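Local coordinates for protein chemotactic transducer PctC (Pseudomonas aeruginosa, PDB 5LTV) that is a chemotaxis receptor whose Cache-type ligand-binding domain, probably periplasmic, binds gamma-aminobutyrate, at residues 93-98 / 121-126. Numbering follows the deposited sequence.
With ABU (gamma-amino-butanoic acid), chain H; SO4 (sulfate ion), chain I.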
loop_
_atom_site.group_PDB
_atom_site.type_symbol
_atom_site.label_atom_id
_atom_site.label_comp_id
_atom_site.label_asym_id
_atom_site.label_seq_id
_atom_site.Cartn_x
_atom_site.Cartn_y
_atom_site.Cartn_z
ATOM N N SER A 93 0.861 0.704 -11.501
ATOM C CA SER A 93 0.097 1.629 -12.316
ATOM C C SER A 93 -0.365 2.772 -11.430
ATOM O O SER A 93 -0.422 2.653 -10.191
ATOM C CB SER A 93 -1.100 0.962 -12.986
ATOM O OG SER A 93 -1.935 0.397 -11.984
ATOM N N VAL A 94 -0.683 3.884 -12.103
ATOM C CA VAL A 94 -1.294 5.059 -11.509
ATOM C C VAL A 94 -2.581 5.315 -12.274
ATOM O O VAL A 94 -2.739 4.888 -13.431
ATOM C CB VAL A 94 -0.370 6.305 -11.540
ATOM C CG1 VAL A 94 0.839 6.080 -10.687
ATOM C CG2 VAL A 94 0.058 6.634 -12.988
ATOM N N TYR A 95 -3.517 6.008 -11.611
ATOM C CA TYR A 95 -4.843 6.109 -12.200
ATOM C C TYR A 95 -5.690 7.150 -11.487
ATOM O O TYR A 95 -5.449 7.507 -10.331
ATOM C CB TYR A 95 -5.580 4.767 -12.224
ATOM C CG TYR A 95 -5.448 3.853 -11.025
ATOM C CD1 TYR A 95 -4.409 2.924 -10.948
ATOM C CD2 TYR A 95 -6.421 3.841 -10.004
ATOM C CE1 TYR A 95 -4.303 2.035 -9.851
ATOM C CE2 TYR A 95 -6.335 2.943 -8.919
ATOM C CZ TYR A 95 -5.275 2.047 -8.852
ATOM O OH TYR A 95 -5.157 1.157 -7.801
ATOM N N LEU A 96 -6.690 7.626 -12.224
ATOM C CA LEU A 96 -7.682 8.581 -11.756
ATOM C C LEU A 96 -9.054 7.999 -12.046
ATOM O O LEU A 96 -9.391 7.751 -13.208
ATOM C CB LEU A 96 -7.531 9.937 -12.456
ATOM C CG LEU A 96 -8.643 10.972 -12.155
ATOM C CD1 LEU A 96 -8.492 11.575 -10.749
ATOM C CD2 LEU A 96 -8.605 12.090 -13.197
ATOM N N GLY A 97 -9.846 7.782 -10.997
ATOM C CA GLY A 97 -11.236 7.431 -11.152
ATOM C C GLY A 97 -11.996 8.723 -10.965
ATOM O O GLY A 97 -11.832 9.404 -9.947
ATOM N N GLU A 98 -12.795 9.087 -11.977
ATOM C CA GLU A 98 -13.505 10.367 -12.003
ATOM C C GLU A 98 -14.908 10.248 -11.414
ATOM O O GLU A 98 -15.603 9.268 -11.647
ATOM C CB GLU A 98 -13.575 10.919 -13.436
ATOM C CG GLU A 98 -12.223 11.433 -13.926
ATOM C CD GLU A 98 -12.250 12.030 -15.316
ATOM O OE1 GLU A 98 -11.430 11.610 -16.167
ATOM O OE2 GLU A 98 -13.050 12.963 -15.560
ATOM N N ARG A 121 -15.176 0.884 -5.823
ATOM C CA ARG A 121 -14.079 0.112 -5.271
ATOM C C ARG A 121 -13.563 0.745 -3.986
ATOM O O ARG A 121 -13.605 1.975 -3.813
ATOM C CB ARG A 121 -12.953 -0.030 -6.306
ATOM C CG ARG A 121 -13.410 -0.733 -7.658
ATOM C CD ARG A 121 -13.269 -2.252 -7.596
ATOM N NE ARG A 121 -11.862 -2.673 -7.519
ATOM C CZ ARG A 121 -11.432 -3.799 -6.932
ATOM N NH1 ARG A 121 -12.298 -4.606 -6.352
ATOM N NH2 ARG A 121 -10.140 -4.101 -6.904
ATOM N N ALA A 122 -13.045 -0.117 -3.091
ATOM C CA ALA A 122 -12.630 0.326 -1.758
ATOM C C ALA A 122 -11.548 1.393 -1.797
ATOM O O ALA A 122 -11.507 2.254 -0.909
ATOM C CB ALA A 122 -12.150 -0.861 -0.920
ATOM N N TRP A 123 -10.633 1.343 -2.777
ATOM C CA TRP A 123 -9.578 2.356 -2.785
ATOM C C TRP A 123 -10.155 3.715 -3.130
ATOM O O TRP A 123 -9.596 4.751 -2.750
ATOM C CB TRP A 123 -8.463 1.988 -3.770
ATOM C CG TRP A 123 -8.918 1.850 -5.222
ATOM C CD1 TRP A 123 -9.196 0.693 -5.857
ATOM C CD2 TRP A 123 -9.117 2.904 -6.190
ATOM N NE1 TRP A 123 -9.551 0.938 -7.181
ATOM C CE2 TRP A 123 -9.523 2.286 -7.408
ATOM C CE3 TRP A 123 -8.989 4.301 -6.153
ATOM C CZ2 TRP A 123 -9.798 3.012 -8.569
ATOM C CZ3 TRP A 123 -9.244 5.029 -7.311
ATOM C CH2 TRP A 123 -9.654 4.381 -8.509
ATOM N N TYR A 124 -11.285 3.716 -3.832
ATOM C CA TYR A 124 -11.976 4.950 -4.173
ATOM C C TYR A 124 -12.807 5.447 -2.986
ATOM O O TYR A 124 -12.573 6.544 -2.450
ATOM C CB TYR A 124 -12.832 4.702 -5.427
ATOM C CG TYR A 124 -13.497 5.944 -5.935
ATOM C CD1 TYR A 124 -12.973 6.618 -7.030
ATOM C CD2 TYR A 124 -14.669 6.457 -5.343
ATOM C CE1 TYR A 124 -13.584 7.830 -7.484
ATOM C CE2 TYR A 124 -15.263 7.609 -5.803
ATOM C CZ TYR A 124 -14.742 8.302 -6.857
ATOM O OH TYR A 124 -15.350 9.458 -7.313
ATOM N N LYS A 125 -13.758 4.617 -2.542
ATOM C CA LYS A 125 -14.668 5.016 -1.480
ATOM C C LYS A 125 -13.925 5.336 -0.182
ATOM O O LYS A 125 -14.311 6.262 0.538
ATOM C CB LYS A 125 -15.713 3.921 -1.254
ATOM C CG LYS A 125 -16.618 3.702 -2.419
ATOM C CD LYS A 125 -17.727 2.698 -2.102
ATOM C CE LYS A 125 -17.156 1.286 -1.945
ATOM N NZ LYS A 125 -18.172 0.211 -1.706
ATOM N N ASP A 126 -12.849 4.609 0.132
ATOM C CA ASP A 126 -12.087 4.942 1.351
ATOM C C ASP A 126 -11.296 6.248 1.208
ATOM O O ASP A 126 -11.160 6.994 2.184
ATOM C CB ASP A 126 -11.157 3.791 1.750
ATOM C CG ASP A 126 -11.936 2.504 2.085
ATOM O OD1 ASP A 126 -13.179 2.580 2.144
ATOM O OD2 ASP A 126 -11.323 1.430 2.259
HETATM N N ABU H . -4.602 -1.042 -11.346
HETATM C CD ABU H . -5.669 -1.785 -10.622
HETATM C CB ABU H . -7.033 -1.178 -10.818
HETATM C CG ABU H . -7.767 -0.903 -9.517
HETATM C C ABU H . -8.845 -1.845 -9.011
HETATM O O ABU H . -8.518 -3.019 -8.705
HETATM O OXT ABU H . -10.008 -1.377 -8.852
HETATM S S SO4 I . -10.960 -7.498 -3.978
HETATM O O1 SO4 I . -9.745 -8.131 -3.497
HETATM O O2 SO4 I . -11.914 -7.370 -2.874
HETATM O O3 SO4 I . -11.499 -8.297 -5.091
HETATM O O4 SO4 I . -10.665 -6.176 -4.497
#
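G97 and Y124 bring the two backbones nearest, CA to CA 7.4 Å, where the helix beginning at A122 passes strand 93-98 of the antiparallel sheet that carries the ligand pocket at 63°. Y95 presents the edge of its ring to the six-membered ring of W123 in a T-shaped pair, centroids 4.8 Å apart and planes at 71°; Y95 CE2 reaches W123 CZ2 at 3.5 Å. On the opposite face of the indole lies Y124 CB, so the ring is held between the strand's tyrosine and its own helical neighbour. With CG between its backbone N and carbonyl carbon (chi1 60°), W123 turns its indole toward the strand and offers NE1 to gamma-aminobutyrate OXT, 2.9 Å away and nearly straight. R121, at the N-cap position, bends back at chi2 and chi3 and takes the carboxylate edge-on: R121 NE donates a hydrogen bond to OXT (2.6 Å) and R121 NH2 one to the ligand's O (2.7 Å). NH1 hydrogen-bonds O4 of a sulfate, probably from the crystallisation liquor, which NH2 also meets weakly. The ligand's CB lies over one face of Y95. Toward the strand's C-terminal end, Y124 CE1 meets G97 O at 3.4 Å, in the plane of the ring. Recognition of the ligand, presumably a zwitterion, is thus split: the helix start binds its carboxylate, while the strand supplies an aromatic wall and, through hydrogen bonds from Y95 OH and S93 OG, probably helps position D168, which hydrogen-bonds the ligand.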